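Local atomic coordinates of phosphoribosylformylglycinamidine synthase, purS subunit (Thermotoga maritima, PDB entry 1VQ3), a protein that serves as the small PurS subunit of a synthase, a two-layer alpha-beta protein that assembles here with three further copies of itself. Residues P14-A19 / E67-I72; F18-Q23 / E79-P84; R38-R41 / P47-K50; I72-C77 / E87-R92. One frame throughout, in Å; residues are numbered along the deposited sequence.

Interaction 1. Residues P14-A19 / E67-I72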
# COMPACT_ATOMS: atom_id res chain seq x y z
N PRO C 14 -10.02 7.57 28.42
CA PRO C 14 -9.94 7.96 27.02
C PRO C 14 -10.58 6.97 26.05
O PRO C 14 -10.74 5.78 26.39
CB PRO C 14 -8.44 8.04 26.74
CG PRO C 14 -7.74 7.63 27.95
CD PRO C 14 -8.71 7.31 29.02
N LEU C 15 -10.94 7.52 24.89
CA LEU C 15 -11.56 6.81 23.77
C LEU C 15 -10.58 6.83 22.61
O LEU C 15 -9.97 7.87 22.31
CB LEU C 15 -12.82 7.58 23.35
CG LEU C 15 -14.21 6.95 23.26
CD1 LEU C 15 -14.43 5.88 24.29
CD2 LEU C 15 -15.25 8.04 23.48
N PHE C 16 -10.43 5.70 21.91
CA PHE C 16 -9.48 5.59 20.82
C PHE C 16 -10.20 5.06 19.59
O PHE C 16 -10.88 4.03 19.68
CB PHE C 16 -8.36 4.64 21.20
CG PHE C 16 -7.59 5.08 22.39
CD1 PHE C 16 -6.50 5.95 22.25
CD2 PHE C 16 -7.94 4.64 23.66
CE1 PHE C 16 -5.79 6.40 23.37
CE2 PHE C 16 -7.26 5.09 24.78
CZ PHE C 16 -6.17 5.94 24.64
N LYS C 17 -10.07 5.74 18.46
CA LYS C 17 -10.86 5.41 17.28
C LYS C 17 -10.00 4.65 16.27
O LYS C 17 -8.81 4.98 16.03
CB LYS C 17 -11.42 6.68 16.65
CG LYS C 17 -12.47 7.42 17.45
CD LYS C 17 -11.94 8.46 18.47
CE LYS C 17 -12.58 9.88 18.30
NZ LYS C 17 -13.89 9.92 17.56
N PHE C 18 -10.56 3.59 15.72
CA PHE C 18 -9.83 2.78 14.74
C PHE C 18 -10.68 2.48 13.50
O PHE C 18 -11.93 2.41 13.55
CB PHE C 18 -9.41 1.45 15.37
CG PHE C 18 -8.46 1.57 16.54
CD1 PHE C 18 -7.11 1.63 16.35
CD2 PHE C 18 -8.95 1.62 17.84
CE1 PHE C 18 -6.27 1.72 17.40
CE2 PHE C 18 -8.12 1.70 18.91
CZ PHE C 18 -6.78 1.76 18.72
N ALA C 19 -9.98 2.19 12.40
CA ALA C 19 -10.55 1.56 11.27
C ALA C 19 -9.93 0.19 11.08
O ALA C 19 -8.70 0.00 11.18
CB ALA C 19 -10.37 2.38 10.03
N GLU C 67 -2.61 1.28 23.74
CA GLU C 67 -2.06 -0.06 23.53
C GLU C 67 -3.06 -1.08 23.95
O GLU C 67 -3.31 -2.06 23.25
CB GLU C 67 -0.69 -0.19 24.26
CG GLU C 67 -0.29 1.02 25.13
CD GLU C 67 0.62 2.07 24.50
OE1 GLU C 67 0.50 2.44 23.32
OE2 GLU C 67 1.51 2.54 25.24
N LYS C 68 -3.70 -0.84 25.09
CA LYS C 68 -4.77 -1.71 25.54
C LYS C 68 -5.96 -1.62 24.58
O LYS C 68 -6.65 -2.61 24.33
CB LYS C 68 -5.21 -1.32 26.96
CG LYS C 68 -6.19 -2.31 27.57
CD LYS C 68 -6.55 -1.96 29.04
N ALA C 69 -6.23 -0.44 24.05
CA ALA C 69 -7.35 -0.28 23.10
C ALA C 69 -7.09 -1.13 21.82
O ALA C 69 -7.99 -1.73 21.24
CB ALA C 69 -7.49 1.15 22.76
N TYR C 70 -5.84 -1.14 21.39
CA TYR C 70 -5.42 -1.92 20.23
C TYR C 70 -5.55 -3.39 20.46
O TYR C 70 -5.93 -4.13 19.56
CB TYR C 70 -3.99 -1.53 19.86
CG TYR C 70 -3.51 -2.13 18.57
CD1 TYR C 70 -3.87 -1.57 17.35
CD2 TYR C 70 -2.67 -3.23 18.56
CE1 TYR C 70 -3.40 -2.08 16.16
CE2 TYR C 70 -2.23 -3.76 17.38
CZ TYR C 70 -2.58 -3.18 16.18
OH TYR C 70 -2.08 -3.69 14.99
N GLU C 71 -5.26 -3.84 21.68
CA GLU C 71 -5.48 -5.25 22.03
C GLU C 71 -6.96 -5.61 21.96
O GLU C 71 -7.32 -6.69 21.51
CB GLU C 71 -4.88 -5.56 23.42
CG GLU C 71 -3.36 -5.42 23.44
CD GLU C 71 -2.68 -6.38 22.47
OE1 GLU C 71 -2.97 -7.57 22.52
OE2 GLU C 71 -1.85 -5.96 21.66
N ILE C 72 -7.83 -4.70 22.39
CA ILE C 72 -9.25 -4.96 22.35
C ILE C 72 -9.75 -5.06 20.91
O ILE C 72 -10.60 -5.92 20.58
CB ILE C 72 -10.01 -3.85 23.17
CG1 ILE C 72 -9.83 -4.09 24.67
CG2 ILE C 72 -11.44 -3.87 22.83
CD1 ILE C 72 -10.10 -2.84 25.51
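In the helix-on-sheet layer of this alpha-beta fold, Phe16 and Phe18 of strand 15-24 meet Ala69 and Tyr70 of helix 66-81. The axes of segments 15-19 and 67-72 approach to 9.0 Å and run at 46° to each other, and no hydrogen bond joins them; the evidence for contact is carbon against carbon. Two residues apart on the strand, both phenylalanines direct their CB toward the helix, and the methyl of Ala69 serves both. Ala69 CB lies 3.6 Å from Phe16 CD2, an oblique approach to that ring, and 3.9 Å from Phe18 CE2, where it comes at the ring edge near its plane. In both phenylalanines CG is anti to the carbonyl carbon (chi1 -62° in Phe18), a turn that carries the ring off the strand and against the helix. The short alanine side chain is consistent with the close approach of the backbones, Phe16 CA and Ala69 CA being 6.6 Å apart. Beyond it Phe18 CE1 reaches Tyr70 CD1 at 4.1 Å, at the edge of the tyrosine ring, the two side chains crossing at about a right angle. Strands on both flanks complete the surroundings: Val61 of strand 51-62 touches Ala69, Val91 of strand 87-93 touches Phe18 and Tyr70, and Val73, one turn on in helix 66-81, also packs on Phe18.

Interaction 2. Residues F18-Q23 / E79-P84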
# COMPACT_ATOMS: atom_id res chain seq x y z
N PHE C 18 -10.56 3.59 15.72
CA PHE C 18 -9.83 2.78 14.74
C PHE C 18 -10.68 2.48 13.50
O PHE C 18 -11.93 2.41 13.55
CB PHE C 18 -9.41 1.45 15.37
CG PHE C 18 -8.46 1.57 16.54
CD1 PHE C 18 -7.11 1.63 16.35
CD2 PHE C 18 -8.95 1.62 17.84
CE1 PHE C 18 -6.27 1.72 17.40
CE2 PHE C 18 -8.12 1.70 18.91
CZ PHE C 18 -6.78 1.76 18.72
N ALA C 19 -9.98 2.19 12.40
CA ALA C 19 -10.55 1.56 11.27
C ALA C 19 -9.93 0.19 11.08
O ALA C 19 -8.70 0.00 11.18
CB ALA C 19 -10.37 2.38 10.03
N ILE C 20 -10.77 -0.76 10.71
CA ILE C 20 -10.35 -2.14 10.40
C ILE C 20 -10.75 -2.40 8.94
O ILE C 20 -11.94 -2.35 8.58
CB ILE C 20 -11.02 -3.14 11.31
CG1 ILE C 20 -10.95 -2.75 12.81
CG2 ILE C 20 -10.47 -4.54 11.05
CD1 ILE C 20 -11.98 -3.43 13.65
N ASP C 21 -9.74 -2.68 8.12
CA ASP C 21 -9.90 -3.05 6.71
C ASP C 21 -9.80 -4.58 6.52
O ASP C 21 -8.71 -5.16 6.52
CB ASP C 21 -8.84 -2.33 5.90
CG ASP C 21 -9.07 -2.37 4.39
OD1 ASP C 21 -9.91 -3.12 3.87
OD2 ASP C 21 -8.39 -1.66 3.63
N VAL C 22 -10.96 -5.20 6.34
CA VAL C 22 -11.11 -6.64 6.29
C VAL C 22 -11.28 -7.00 4.83
O VAL C 22 -12.21 -6.52 4.16
CB VAL C 22 -12.38 -7.13 7.04
CG1 VAL C 22 -12.39 -8.65 7.11
CG2 VAL C 22 -12.44 -6.53 8.44
N GLN C 23 -10.38 -7.83 4.33
CA GLN C 23 -10.36 -8.15 2.92
C GLN C 23 -10.31 -9.65 2.79
O GLN C 23 -9.70 -10.31 3.58
CB GLN C 23 -9.12 -7.58 2.25
CG GLN C 23 -9.10 -6.07 2.09
CD GLN C 23 -10.14 -5.54 1.06
OE1 GLN C 23 -10.41 -6.14 0.02
NE2 GLN C 23 -10.68 -4.39 1.36
N GLU C 79 -12.67 -12.60 17.65
CA GLU C 79 -13.86 -13.19 18.25
C GLU C 79 -15.06 -13.08 17.37
O GLU C 79 -16.03 -13.81 17.54
CB GLU C 79 -14.17 -12.54 19.57
CG GLU C 79 -13.13 -12.82 20.63
CD GLU C 79 -13.41 -14.09 21.44
OE1 GLU C 79 -14.17 -14.98 21.00
OE2 GLU C 79 -12.86 -14.18 22.55
N LEU C 80 -15.03 -12.14 16.43
CA LEU C 80 -16.19 -11.89 15.66
C LEU C 80 -15.96 -11.23 14.30
O LEU C 80 -16.52 -11.66 13.34
CB LEU C 80 -17.15 -11.04 16.46
CG LEU C 80 -18.53 -10.81 15.86
CD1 LEU C 80 -19.40 -12.08 15.92
CD2 LEU C 80 -19.22 -9.68 16.56
N LEU C 81 -15.20 -10.16 14.24
CA LEU C 81 -15.26 -9.31 13.03
C LEU C 81 -14.61 -9.94 11.78
O LEU C 81 -15.05 -9.69 10.66
CB LEU C 81 -14.68 -7.93 13.31
CG LEU C 81 -15.39 -7.19 14.42
CD1 LEU C 81 -14.71 -5.84 14.64
CD2 LEU C 81 -16.90 -7.06 14.19
N VAL C 82 -13.60 -10.77 11.98
CA VAL C 82 -12.83 -11.36 10.88
C VAL C 82 -12.92 -12.89 10.90
O VAL C 82 -12.69 -13.54 11.93
CB VAL C 82 -11.34 -10.91 10.95
CG1 VAL C 82 -10.57 -11.36 9.74
CG2 VAL C 82 -11.24 -9.36 11.03
N ASN C 83 -13.25 -13.45 9.74
CA ASN C 83 -13.23 -14.89 9.55
C ASN C 83 -11.80 -15.24 9.20
O ASN C 83 -11.37 -14.93 8.11
CB ASN C 83 -14.18 -15.28 8.42
CG ASN C 83 -14.33 -16.82 8.26
OD1 ASN C 83 -13.38 -17.57 8.43
ND2 ASN C 83 -15.53 -17.25 7.88
N PRO C 84 -11.10 -15.95 10.07
CA PRO C 84 -9.66 -16.17 9.88
C PRO C 84 -9.30 -17.08 8.69
O PRO C 84 -8.16 -17.05 8.21
CB PRO C 84 -9.25 -16.86 11.17
CG PRO C 84 -10.44 -17.44 11.71
CD PRO C 84 -11.62 -16.69 11.22
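Val22 and Val82 have the nearest CA atoms of the two segments, 6.8 Å apart, at the point where the chain leaves helix 66-81 and Val82 drops out of helical phi/psi. The contact is the exit end of the helix-on-sheet packing in this alpha-beta fold: the last turn, widened to a pi-type turn at 79-81, and the following residue rest on strand 15-24. All four touching residues are buried and apolar. Ile20 and Leu81 meet through single methyls, CD1 to CD1 at 3.8 Å, with the side chains crossing at about a right angle. Val22 and Val82 instead slide past each other in opposite directions, Val22 CG2 being 4.0 Å from Val82 CG2 and Val22 CG1 4.1 Å from the same methyl. With CG1 of Val82 anti to the backbone N (chi1 -173°), CG2 lies anti to the carbonyl carbon and meets both branches of Val22. Cys77 packs on Ile20 and Val82 from within the helix, while Ile36 of the third subunit reaches Leu81. The alternating residues Asp21 and Gln23 have their partners elsewhere: Asp21 forms a salt bridge with Arg92 of the third subunit and accepts hydrogen bonds there. Within the strand, Gln23 NE2 donates to the syn lone pair of Asp21 OD1 over 2.9 Å, almost straight at 177° and lying in the glutamine amide plane.

Interaction 3. Residues R38-R41 / P47-K50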
# COMPACT_ATOMS: atom_id res chain seq x y z
N ARG C 38 -16.01 -4.44 -13.71
CA ARG C 38 -16.47 -4.53 -15.08
C ARG C 38 -17.39 -3.35 -15.45
O ARG C 38 -17.29 -2.80 -16.54
CB ARG C 38 -17.16 -5.87 -15.27
CG ARG C 38 -17.60 -6.20 -16.69
CD ARG C 38 -18.55 -7.42 -16.74
NE ARG C 38 -18.15 -8.48 -15.79
CZ ARG C 38 -18.95 -9.09 -14.89
NH1 ARG C 38 -20.24 -8.79 -14.76
NH2 ARG C 38 -18.44 -10.03 -14.11
N VAL C 39 -18.24 -2.94 -14.50
CA VAL C 39 -19.05 -1.72 -14.67
C VAL C 39 -18.16 -0.49 -14.81
O VAL C 39 -18.35 0.34 -15.72
CB VAL C 39 -20.03 -1.52 -13.49
CG1 VAL C 39 -20.80 -0.22 -13.66
CG2 VAL C 39 -20.98 -2.68 -13.41
N LEU C 40 -17.17 -0.36 -13.93
CA LEU C 40 -16.32 0.81 -14.03
C LEU C 40 -15.60 0.86 -15.38
O LEU C 40 -15.57 1.89 -16.04
CB LEU C 40 -15.34 0.89 -12.86
CG LEU C 40 -15.96 1.10 -11.44
CD1 LEU C 40 -14.89 1.00 -10.37
CD2 LEU C 40 -16.66 2.41 -11.33
N ARG C 41 -15.06 -0.26 -15.79
CA ARG C 41 -14.25 -0.30 -17.00
C ARG C 41 -15.11 -0.17 -18.24
O ARG C 41 -14.93 0.75 -19.04
CB ARG C 41 -13.43 -1.58 -17.05
CG ARG C 41 -12.37 -1.71 -15.93
CD ARG C 41 -11.52 -2.95 -16.10
NE ARG C 41 -10.84 -2.90 -17.39
CZ ARG C 41 -9.76 -2.15 -17.67
NH1 ARG C 41 -9.17 -1.40 -16.74
NH2 ARG C 41 -9.24 -2.18 -18.89
N PRO C 47 -10.38 3.06 -16.29
CA PRO C 47 -9.42 1.99 -16.41
C PRO C 47 -8.90 1.51 -15.03
O PRO C 47 -7.71 1.40 -14.80
CB PRO C 47 -8.31 2.66 -17.21
CG PRO C 47 -8.28 4.05 -16.67
CD PRO C 47 -9.74 4.39 -16.47
N VAL C 48 -9.81 1.20 -14.14
CA VAL C 48 -9.42 0.64 -12.85
C VAL C 48 -9.12 -0.84 -13.03
O VAL C 48 -9.54 -1.46 -14.01
CB VAL C 48 -10.48 0.89 -11.76
CG1 VAL C 48 -10.84 2.35 -11.70
CG2 VAL C 48 -11.75 0.04 -11.99
N LYS C 49 -8.39 -1.42 -12.10
CA LYS C 49 -8.13 -2.84 -12.13
C LYS C 49 -7.82 -3.34 -10.74
O LYS C 49 -7.70 -2.54 -9.78
CB LYS C 49 -7.02 -3.16 -13.13
CG LYS C 49 -5.69 -2.65 -12.77
CD LYS C 49 -4.81 -2.42 -13.96
CE LYS C 49 -3.33 -2.29 -13.55
NZ LYS C 49 -2.81 -3.43 -12.71
N LYS C 50 -7.75 -4.67 -10.62
CA LYS C 50 -7.47 -5.35 -9.37
C LYS C 50 -8.41 -4.90 -8.30
O LYS C 50 -8.01 -4.69 -7.18
CB LYS C 50 -6.01 -5.16 -8.93
CG LYS C 50 -5.04 -5.79 -9.94
CD LYS C 50 -3.72 -6.12 -9.34
CE LYS C 50 -2.71 -6.44 -10.42
NZ LYS C 50 -1.42 -6.80 -9.80
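Leu40 and Arg41 of helix 31-43 meet Pro47 and Val48 where the chain turns back after the helix and runs past its last turns, the CA atoms of Arg41 and Pro47 only 5.4 Å apart. The short strand 48-49 does not lie in the sheet of its own chain: it pairs antiparallel with a strand of the third subunit, continuing the beta sheet across the interface. The contact lies far out on the chain, its centre about 22 Å from the chain's centre, where this part of the subunit reaches the third subunit. Its buried part is apolar. Val48 holds CG2 between its backbone N and carbonyl carbon, and this branch meets Leu40, at 3.7 Å from CD1 and 3.8 Å from CB. One methyl thus lies against both the root and the tip of the leucine. Leu80 of the third subunit packs on Leu40 as well.

The exposed part is polar. Arg41 leaves the helix with an extended second torsion and then bends at chi3 (59°), which turns the guanidinium so that its edge meets the Val48 carbonyl oxygen. On the way the aliphatic part passes close to that carbonyl, with Arg41 CD 3.2 Å from Val48 O. The Pro47 ring has its CB 4.2 Å from Arg41 NH1, at the edge of the contact. One hydrogen bond holds the far end of the arginine: NH1 donates to Val48 O over 2.8 Å at an N-H...O angle of 158°, with the oxygen near the guanidinium plane, whereas the donor stands above the carbonyl plane, 38° out of it.

Interaction 4. Residues I72-C77 / E87-R92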
# COMPACT_ATOMS: atom_id res chain seq x y z
N ILE C 72 -7.83 -4.70 22.39
CA ILE C 72 -9.25 -4.96 22.35
C ILE C 72 -9.75 -5.06 20.91
O ILE C 72 -10.60 -5.92 20.58
CB ILE C 72 -10.01 -3.85 23.17
CG1 ILE C 72 -9.83 -4.09 24.67
CG2 ILE C 72 -11.44 -3.87 22.83
CD1 ILE C 72 -10.10 -2.84 25.51
N VAL C 73 -9.22 -4.21 20.05
CA VAL C 73 -9.58 -4.24 18.63
C VAL C 73 -9.22 -5.59 18.02
O VAL C 73 -10.02 -6.16 17.34
CB VAL C 73 -8.89 -3.15 17.81
CG1 VAL C 73 -9.14 -3.40 16.26
CG2 VAL C 73 -9.41 -1.78 18.22
N LYS C 74 -8.01 -6.05 18.24
CA LYS C 74 -7.61 -7.36 17.79
C LYS C 74 -8.51 -8.46 18.38
O LYS C 74 -8.90 -9.36 17.69
CB LYS C 74 -6.19 -7.65 18.18
CG LYS C 74 -5.12 -6.82 17.45
CD LYS C 74 -3.74 -7.41 17.68
CE LYS C 74 -3.33 -7.39 19.11
NZ LYS C 74 -1.97 -7.88 19.35
N LYS C 75 -8.87 -8.39 19.65
CA LYS C 75 -9.81 -9.37 20.21
C LYS C 75 -11.16 -9.36 19.49
O LYS C 75 -11.76 -10.43 19.23
CB LYS C 75 -10.00 -9.12 21.72
CG LYS C 75 -8.77 -9.34 22.53
N ALA C 76 -11.66 -8.16 19.18
CA ALA C 76 -12.93 -8.03 18.42
C ALA C 76 -12.84 -8.73 17.08
O ALA C 76 -13.77 -9.39 16.66
CB ALA C 76 -13.33 -6.59 18.20
N CYS C 77 -11.72 -8.57 16.39
CA CYS C 77 -11.54 -9.21 15.09
C CYS C 77 -11.50 -10.72 15.21
O CYS C 77 -12.09 -11.42 14.43
CB CYS C 77 -10.25 -8.69 14.43
SG CYS C 77 -10.34 -6.94 14.01
N GLU C 87 -10.46 -14.33 5.43
CA GLU C 87 -10.21 -12.89 5.51
C GLU C 87 -8.91 -12.64 6.21
O GLU C 87 -8.42 -13.48 7.00
CB GLU C 87 -11.33 -12.15 6.21
CG GLU C 87 -12.57 -12.06 5.32
CD GLU C 87 -13.81 -11.63 6.05
OE1 GLU C 87 -13.92 -11.94 7.25
OE2 GLU C 87 -14.65 -10.94 5.41
N GLU C 88 -8.36 -11.47 5.89
CA GLU C 88 -7.21 -10.91 6.55
C GLU C 88 -7.61 -9.47 6.88
O GLU C 88 -8.61 -8.95 6.36
CB GLU C 88 -6.00 -10.95 5.62
CG GLU C 88 -6.20 -10.11 4.36
CD GLU C 88 -5.22 -10.42 3.25
OE1 GLU C 88 -4.61 -11.50 3.25
OE2 GLU C 88 -5.06 -9.55 2.40
N TYR C 89 -6.83 -8.81 7.72
CA TYR C 89 -7.24 -7.49 8.19
C TYR C 89 -6.10 -6.60 8.58
O TYR C 89 -5.05 -7.07 9.03
CB TYR C 89 -8.21 -7.62 9.35
CG TYR C 89 -7.64 -8.04 10.70
CD1 TYR C 89 -7.39 -9.38 10.99
CD2 TYR C 89 -7.41 -7.11 11.69
CE1 TYR C 89 -6.96 -9.76 12.21
CE2 TYR C 89 -6.93 -7.47 12.93
CZ TYR C 89 -6.74 -8.81 13.19
OH TYR C 89 -6.29 -9.22 14.42
N GLU C 90 -6.37 -5.29 8.45
CA GLU C 90 -5.44 -4.26 8.82
C GLU C 90 -6.16 -3.28 9.70
O GLU C 90 -7.30 -2.93 9.41
CB GLU C 90 -4.97 -3.52 7.58
CG GLU C 90 -4.06 -4.32 6.70
CD GLU C 90 -3.87 -3.69 5.33
OE1 GLU C 90 -4.79 -3.81 4.52
OE2 GLU C 90 -2.79 -3.11 5.07
N VAL C 91 -5.49 -2.86 10.77
CA VAL C 91 -5.99 -1.88 11.71
C VAL C 91 -5.18 -0.58 11.59
O VAL C 91 -3.98 -0.60 11.57
CB VAL C 91 -5.83 -2.40 13.13
CG1 VAL C 91 -6.34 -1.41 14.14
CG2 VAL C 91 -6.55 -3.75 13.32
N ARG C 92 -5.86 0.55 11.54
CA ARG C 92 -5.23 1.80 11.66
C ARG C 92 -6.00 2.72 12.59
O ARG C 92 -7.24 2.61 12.71
CB ARG C 92 -5.08 2.41 10.28
CG ARG C 92 -6.32 2.84 9.58
CD ARG C 92 -6.06 3.13 8.12
NE ARG C 92 -7.25 3.70 7.52
CZ ARG C 92 -8.33 3.01 7.16
NH1 ARG C 92 -8.37 1.67 7.24
NH2 ARG C 92 -9.38 3.65 6.68
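Cys77 lies on one face of the Tyr89 ring, the tightest part of the packing between helix 66-81 and strand 87-93. The CB of Cys77 makes a CH-pi contact, 4.0 Å from the ring centroid and 20° off the ring normal. SG is at the same centroid distance but stands obliquely, a sulfur-aromatic contact whose closest pair is SG to CE2 at 3.6 Å. Tyr89 has CG between its backbone N and carbonyl carbon (chi1 74°), a torsion that sends the ring across to the helix. Val82 also packs against both residues.

One turn back along the helix the packing is thinner. Val73 and Val91 reach toward each other tip to tip, with Val73 CG1 3.9 Å from Val91 CG2, and Val91 keeps some exposure. Beside the tyrosine hydroxyl, Lys74 touches Tyr89 with its aliphatic base, CG lying 4.0 Å from OH, before its chain bends at chi3 and leads away. Its NZ bonds to Glu71 and to the backbone oxygen of Glu64 of the second subunit. The phenol is likewise held from outside, since OH bonds to the carbonyl oxygen of His12 of the second subunit, part of the N-terminal polyhistidine run, evidently an expression tag.

The segment axes come within 10.3 Å and run nearly antiparallel, at 156°. A strand that returns through a short connection beneath the helix before it, and is outermost in the sheet of its own chain, is characteristic of a two-layer alpha-beta fold.

How the interactions relate
Interactions 1, 2 and 4 follow helix 66-81 along one face of the sheet, whereas interaction 3 stands apart. Interactions 2 and 4 have centres 5 Å apart, and interactions 1 and 4 lie 11 Å apart. Strands 15-24 and 87-93 connect them: Ala19 N is 2.8 Å from Arg92 O, a probable hydrogen bond, and Phe18 CD2 packs 3.4 Å from Val73 CG2. Interaction 3 is nested in the chain loops closed by interactions 1 and 2, yet its centre is 35 Å and 26 Å from theirs. The third subunit lies against interactions 2, 3 and 4, and also reaches Ile72 of interaction 1.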